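Local coordinates for dUTPase (Streptococcus mutans, PDB 3H6X), which probably hydrolyses dUTP to dUMP and diphosphate, as a trimeric jelly-roll enzyme of the dUTPase family, at residues 3-8 with 122-127; 7-12 with 17-22. All coordinates share one frame; numbering follows the deposited sequence.

Contact 1: residues 3-8 with 122-127; sequences KTRGFE and GVFMPF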
loop_
_atom_site.group_PDB
_atom_site.type_symbol
_atom_site.label_atom_id
_atom_site.label_comp_id
_atom_site.label_asym_id
_atom_site.label_seq_id
_atom_site.Cartn_x
_atom_site.Cartn_y
_atom_site.Cartn_z
ATOM N N LYS B 3 16.231 -20.571 12.359
ATOM C CA LYS B 3 15.057 -19.700 12.523
ATOM C C LYS B 3 15.421 -18.297 12.048
ATOM O O LYS B 3 16.375 -17.692 12.537
ATOM C CB LYS B 3 14.599 -19.690 13.986
ATOM C CG LYS B 3 13.220 -19.083 14.209
ATOM C CD LYS B 3 12.938 -18.879 15.711
ATOM C CE LYS B 3 11.528 -18.377 15.977
ATOM N NZ LYS B 3 10.595 -19.507 16.083
ATOM N N THR B 4 14.651 -17.800 11.084
ATOM C CA THR B 4 14.966 -16.599 10.340
ATOM C C THR B 4 13.749 -15.658 10.300
ATOM O O THR B 4 13.743 -14.602 10.930
ATOM C CB THR B 4 15.406 -16.965 8.916
ATOM O OG1 THR B 4 16.600 -17.772 8.972
ATOM C CG2 THR B 4 15.695 -15.717 8.122
ATOM N N ARG B 5 12.708 -16.063 9.586
ATOM C CA ARG B 5 11.441 -15.321 9.604
ATOM C C ARG B 5 10.286 -16.288 9.368
ATOM O O ARG B 5 10.486 -17.362 8.802
ATOM C CB ARG B 5 11.437 -14.211 8.551
ATOM C CG ARG B 5 11.387 -14.761 7.107
ATOM C CD ARG B 5 11.742 -13.658 6.088
ATOM N NE ARG B 5 13.137 -13.220 6.217
ATOM C CZ ARG B 5 14.162 -13.828 5.624
ATOM N NH1 ARG B 5 13.956 -14.894 4.854
ATOM N NH2 ARG B 5 15.386 -13.362 5.790
ATOM N N GLY B 6 9.088 -15.937 9.836
ATOM C CA GLY B 6 7.950 -16.812 9.613
ATOM C C GLY B 6 6.779 -16.492 10.534
ATOM O O GLY B 6 6.761 -15.439 11.195
ATOM N N PHE B 7 5.801 -17.402 10.553
ATOM C CA PHE B 7 4.590 -17.252 11.365
ATOM C C PHE B 7 4.483 -18.351 12.395
ATOM O O PHE B 7 4.915 -19.491 12.176
ATOM C CB PHE B 7 3.333 -17.338 10.482
ATOM C CG PHE B 7 3.265 -16.278 9.430
ATOM C CD1 PHE B 7 2.778 -15.022 9.744
ATOM C CD2 PHE B 7 3.706 -16.525 8.135
ATOM C CE1 PHE B 7 2.718 -14.017 8.760
ATOM C CE2 PHE B 7 3.650 -15.535 7.165
ATOM C CZ PHE B 7 3.146 -14.281 7.480
ATOM N N GLU B 8 3.854 -18.001 13.512
ATOM C CA GLU B 8 3.517 -18.975 14.544
ATOM C C GLU B 8 2.101 -18.691 15.005
ATOM O O GLU B 8 1.648 -17.550 14.977
ATOM C CB GLU B 8 4.470 -18.848 15.729
ATOM C CG GLU B 8 5.904 -19.321 15.412
ATOM C CD GLU B 8 6.883 -18.976 16.508
ATOM O OE1 GLU B 8 6.538 -18.167 17.394
ATOM O OE2 GLU B 8 8.013 -19.525 16.468
ATOM N N GLY B 122 0.535 -11.429 3.248
ATOM C CA GLY B 122 1.683 -10.834 3.909
ATOM C C GLY B 122 2.961 -11.052 3.108
ATOM O O GLY B 122 3.231 -12.163 2.650
ATOM N N VAL B 123 3.747 -9.990 2.952
ATOM C CA VAL B 123 5.014 -10.050 2.230
ATOM C C VAL B 123 6.143 -9.555 3.137
ATOM O O VAL B 123 6.044 -8.479 3.716
ATOM C CB VAL B 123 4.977 -9.183 0.951
ATOM C CG1 VAL B 123 6.290 -9.333 0.174
ATOM C CG2 VAL B 123 3.771 -9.555 0.069
ATOM N N PHE B 124 7.209 -10.341 3.263
ATOM C CA PHE B 124 8.375 -9.947 4.055
ATOM C C PHE B 124 9.384 -9.235 3.169
ATOM O O PHE B 124 9.682 -9.729 2.072
ATOM C CB PHE B 124 9.060 -11.197 4.619
ATOM C CG PHE B 124 8.264 -11.918 5.686
ATOM C CD1 PHE B 124 8.454 -11.618 7.032
ATOM C CD2 PHE B 124 7.355 -12.902 5.344
ATOM C CE1 PHE B 124 7.756 -12.288 8.006
ATOM C CE2 PHE B 124 6.655 -13.593 6.318
ATOM C CZ PHE B 124 6.846 -13.282 7.653
HETATM N N MSE B 125 9.926 -8.110 3.640
HETATM C CA MSE B 125 10.826 -7.297 2.808
HETATM C C MSE B 125 11.882 -6.627 3.689
HETATM O O MSE B 125 11.670 -6.468 4.884
HETATM C CB MSE B 125 10.042 -6.221 2.042
HETATM C CG MSE B 125 8.982 -6.790 1.114
HETATM SE SE MSE B 125 8.132 -5.346 0.142
HETATM C CE MSE B 125 9.320 -5.155 -1.299
ATOM N N PRO B 126 13.007 -6.215 3.084
ATOM C CA PRO B 126 14.028 -5.447 3.814
ATOM C C PRO B 126 13.651 -3.968 3.879
ATOM O O PRO B 126 12.967 -3.442 2.989
ATOM C CB PRO B 126 15.272 -5.596 2.926
ATOM C CG PRO B 126 14.696 -5.699 1.536
ATOM C CD PRO B 126 13.422 -6.512 1.697
ATOM N N PHE B 127 14.087 -3.297 4.934
ATOM C CA PHE B 127 13.983 -1.836 4.997
ATOM C C PHE B 127 15.320 -1.233 5.423
ATOM O O PHE B 127 16.203 -1.944 5.901
ATOM C CB PHE B 127 12.860 -1.378 5.933
ATOM C CG PHE B 127 13.145 -1.586 7.396
ATOM C CD1 PHE B 127 12.717 -2.738 8.033
ATOM C CD2 PHE B 127 13.810 -0.615 8.142
ATOM C CE1 PHE B 127 12.947 -2.940 9.371
ATOM C CE2 PHE B 127 14.047 -0.810 9.513
ATOM C CZ PHE B 127 13.610 -1.989 10.119
#

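Contact 2: residues 7-12 with 17-22; sequences FELITD and NLLPKR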
loop_
_atom_site.group_PDB
_atom_site.type_symbol
_atom_site.label_atom_id
_atom_site.label_comp_id
_atom_site.label_asym_id
_atom_site.label_seq_id
_atom_site.Cartn_x
_atom_site.Cartn_y
_atom_site.Cartn_z
ATOM N N PHE B 7 5.801 -17.402 10.553
ATOM C CA PHE B 7 4.590 -17.252 11.365
ATOM C C PHE B 7 4.483 -18.351 12.395
ATOM O O PHE B 7 4.915 -19.491 12.176
ATOM C CB PHE B 7 3.333 -17.338 10.482
ATOM C CG PHE B 7 3.265 -16.278 9.430
ATOM C CD1 PHE B 7 2.778 -15.022 9.744
ATOM C CD2 PHE B 7 3.706 -16.525 8.135
ATOM C CE1 PHE B 7 2.718 -14.017 8.760
ATOM C CE2 PHE B 7 3.650 -15.535 7.165
ATOM C CZ PHE B 7 3.146 -14.281 7.480
ATOM N N GLU B 8 3.854 -18.001 13.512
ATOM C CA GLU B 8 3.517 -18.975 14.544
ATOM C C GLU B 8 2.101 -18.691 15.005
ATOM O O GLU B 8 1.648 -17.550 14.977
ATOM C CB GLU B 8 4.470 -18.848 15.729
ATOM C CG GLU B 8 5.904 -19.321 15.412
ATOM C CD GLU B 8 6.883 -18.976 16.508
ATOM O OE1 GLU B 8 6.538 -18.167 17.394
ATOM O OE2 GLU B 8 8.013 -19.525 16.468
ATOM N N LEU B 9 1.384 -19.734 15.410
ATOM C CA LEU B 9 0.099 -19.514 16.070
ATOM C C LEU B 9 0.297 -18.799 17.401
ATOM O O LEU B 9 1.243 -19.105 18.152
ATOM C CB LEU B 9 -0.579 -20.856 16.358
ATOM C CG LEU B 9 -1.026 -21.664 15.148
ATOM C CD1 LEU B 9 -1.618 -22.999 15.578
ATOM C CD2 LEU B 9 -2.045 -20.863 14.330
ATOM N N ILE B 10 -0.590 -17.864 17.719
ATOM C CA ILE B 10 -0.565 -17.290 19.065
ATOM C C ILE B 10 -1.135 -18.333 20.018
ATOM O O ILE B 10 -1.760 -19.291 19.586
ATOM C CB ILE B 10 -1.373 -15.973 19.160
ATOM C CG1 ILE B 10 -2.849 -16.216 18.823
ATOM C CG2 ILE B 10 -0.777 -14.923 18.239
ATOM C CD1 ILE B 10 -3.750 -15.019 19.093
ATOM N N THR B 11 -0.905 -18.170 21.315
ATOM C CA THR B 11 -1.332 -19.189 22.252
ATOM C C THR B 11 -2.852 -19.432 22.240
ATOM O O THR B 11 -3.296 -20.527 22.554
ATOM C CB THR B 11 -0.750 -18.958 23.658
ATOM O OG1 THR B 11 -1.091 -17.655 24.097
ATOM C CG2 THR B 11 0.762 -19.083 23.628
ATOM N N ASP B 12 -3.631 -18.425 21.841
ATOM C CA ASP B 12 -5.090 -18.512 21.866
ATOM C C ASP B 12 -5.677 -19.413 20.775
ATOM O O ASP B 12 -6.866 -19.737 20.806
ATOM C CB ASP B 12 -5.739 -17.137 21.735
ATOM C CG ASP B 12 -5.742 -16.362 23.038
ATOM O OD1 ASP B 12 -5.504 -16.975 24.110
ATOM O OD2 ASP B 12 -6.005 -15.143 22.969
ATOM N N ASN B 17 -4.219 -24.974 10.375
ATOM C CA ASN B 17 -4.751 -24.478 9.116
ATOM C C ASN B 17 -4.545 -22.970 8.989
ATOM O O ASN B 17 -4.530 -22.434 7.887
ATOM C CB ASN B 17 -6.244 -24.789 9.029
ATOM C CG ASN B 17 -6.737 -24.881 7.601
ATOM O OD1 ASN B 17 -5.952 -25.035 6.668
ATOM N ND2 ASN B 17 -8.047 -24.801 7.426
ATOM N N LEU B 18 -4.411 -22.285 10.125
ATOM C CA LEU B 18 -4.236 -20.821 10.101
ATOM C C LEU B 18 -2.824 -20.374 9.746
ATOM O O LEU B 18 -2.597 -19.194 9.512
ATOM C CB LEU B 18 -4.601 -20.197 11.447
ATOM C CG LEU B 18 -6.061 -20.365 11.850
ATOM C CD1 LEU B 18 -6.319 -19.848 13.272
ATOM C CD2 LEU B 18 -6.953 -19.648 10.855
ATOM N N LEU B 19 -1.870 -21.297 9.727
ATOM C CA LEU B 19 -0.498 -20.904 9.409
ATOM C C LEU B 19 -0.420 -20.556 7.911
ATOM O O LEU B 19 -0.747 -21.386 7.071
ATOM C CB LEU B 19 0.470 -22.042 9.765
ATOM C CG LEU B 19 0.718 -22.218 11.276
ATOM C CD1 LEU B 19 1.459 -23.512 11.547
ATOM C CD2 LEU B 19 1.487 -21.036 11.845
ATOM N N PRO B 20 0.007 -19.321 7.575
ATOM C CA PRO B 20 -0.077 -18.869 6.173
ATOM C C PRO B 20 0.858 -19.615 5.228
ATOM O O PRO B 20 1.973 -19.973 5.610
ATOM C CB PRO B 20 0.350 -17.392 6.247
ATOM C CG PRO B 20 0.087 -16.986 7.687
ATOM C CD PRO B 20 0.379 -18.229 8.494
ATOM N N LYS B 21 0.394 -19.826 3.995
ATOM C CA LYS B 21 1.269 -20.376 2.967
ATOM C C LYS B 21 1.123 -19.577 1.686
ATOM O O LYS B 21 0.178 -18.795 1.542
ATOM C CB LYS B 21 0.954 -21.849 2.713
ATOM C CG LYS B 21 -0.389 -22.092 2.070
ATOM C CD LYS B 21 -0.634 -23.585 1.858
ATOM C CE LYS B 21 -2.042 -23.853 1.315
ATOM N NZ LYS B 21 -2.267 -25.319 1.100
ATOM N N ARG B 22 2.066 -19.753 0.765
ATOM C CA ARG B 22 1.968 -19.078 -0.526
ATOM C C ARG B 22 1.163 -19.954 -1.460
ATOM O O ARG B 22 1.283 -21.191 -1.415
ATOM C CB ARG B 22 3.354 -18.821 -1.117
ATOM C CG ARG B 22 4.221 -17.921 -0.259
ATOM C CD ARG B 22 5.497 -17.578 -0.987
ATOM N NE ARG B 22 6.346 -18.747 -1.170
ATOM C CZ ARG B 22 7.143 -18.920 -2.219
ATOM N NH1 ARG B 22 7.182 -18.007 -3.178
ATOM N NH2 ARG B 22 7.909 -19.998 -2.304
#

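Contact 1: residues 3-8 with 122-127
F124 reaches out from strand 118-126 with its ring directed at the N-terminal segment, where F7 takes its far rim and R5 covers one of its faces. With F7 it forms an offset edge-to-face pair: the centroids are 5.4 Å apart, the planes stand 61° to each other, and the rim of F124 is turned to the face of F7. The nearest atoms are F7 CE2 and F124 CE2, 3.7 Å apart; F124 CZ lies nearly as close, 3.8 Å from F7 CZ. F124 holds CG anti to its carbonyl carbon (chi1 -69°), which carries the ring across the gap between the strands.

The aliphatic part of R5 runs past this ring in the opposite direction. R5 CG sits over the face of F124, displaced toward the rim, while R5 CD comes within 3.9 Å of F124 CG at the ring's root. A bend at chi3 (66°) then turns the guanidinium away from stacking on the ring. Its NH2 makes a salt bridge with E60 and its NH1 a hydrogen bond to the L129 carbonyl of the second subunit, so the apolar shaft ends in a guanidinium shared between its own chain and a neighbouring one. Between R5 and F7, the backbone N of G6 passes 4.1 Å from F124 CZ.

The main chains stay well apart, with CA atoms of R5 and F124 8.3 Å from each other, so side chains bridge the gap. Strand 6-9 pairs with strand 52-55, whose V52 and A54 touch F7, whereas strand 118-126 lies between strands 30-33 and 60-66. L62 of strand 60-66 packs against both phenylalanines, and the contact thus joins two sheets of the jelly-roll barrel.

Contact 2: residues 7-12 with 17-22
P20 tilts its CB-CG-CD edge over one face of F7 where the chain, having left the first strand of the jelly-roll barrel, doubles back through a short 3-10 turn toward strand 30-33. Followed from CB to CD, its three side-chain carbons lie over successive parts of F7. CB rests near the outer part of the aromatic ring, 3.9 Å from F7 CE2. CG, at the tip, stands over the middle: a CH-pi contact of 3.6 Å to the F7 ring centroid, only 11° off the ring normal. CD lies over the root of the side chain, 3.6 Å from F7 CG and almost as near to F7 CB. Y30 and L32 of strand 30-33 also touch P20.

L19 meets backbone more than side chain. It has CG anti to its carbonyl carbon (chi1 -74°) and an extended end, which brings one methyl, CD2, up to the backbone of strand 6-9: L19 CD2 lies 3.8 Å from F7 O, equally 3.8 Å from L9 N, and passes close to the CA of E8. The same methyl faces the side chain of L9, which crosses that of L19 at about a right angle. E8 starts its side chain away from 17-22, and its carboxylate meets K3 and Y90. The side-chain contacts between these two segments are apolar. Further along, the CD2 methyl of L9 settles against the CB of L18, 3.9 Å away.

Overall arrangement
F7 is common to both contacts, whose centres are about 13 Å apart, and it presents opposite faces to them: contact 1 sets the rim of F124 against one, contact 2 puts P20 over the other. The first strand is thereby fixed through one aromatic side chain to strand 118-126 and to the turn on the way to strand 30-33, two strands that pair with each other. I130 of the second subunit packs on both F7 and F124, so this apolar cluster reaches the trimer interface. In trimeric dUTPases the active sites form between subunits; the residues described here join parts of the barrel and the subunit interface.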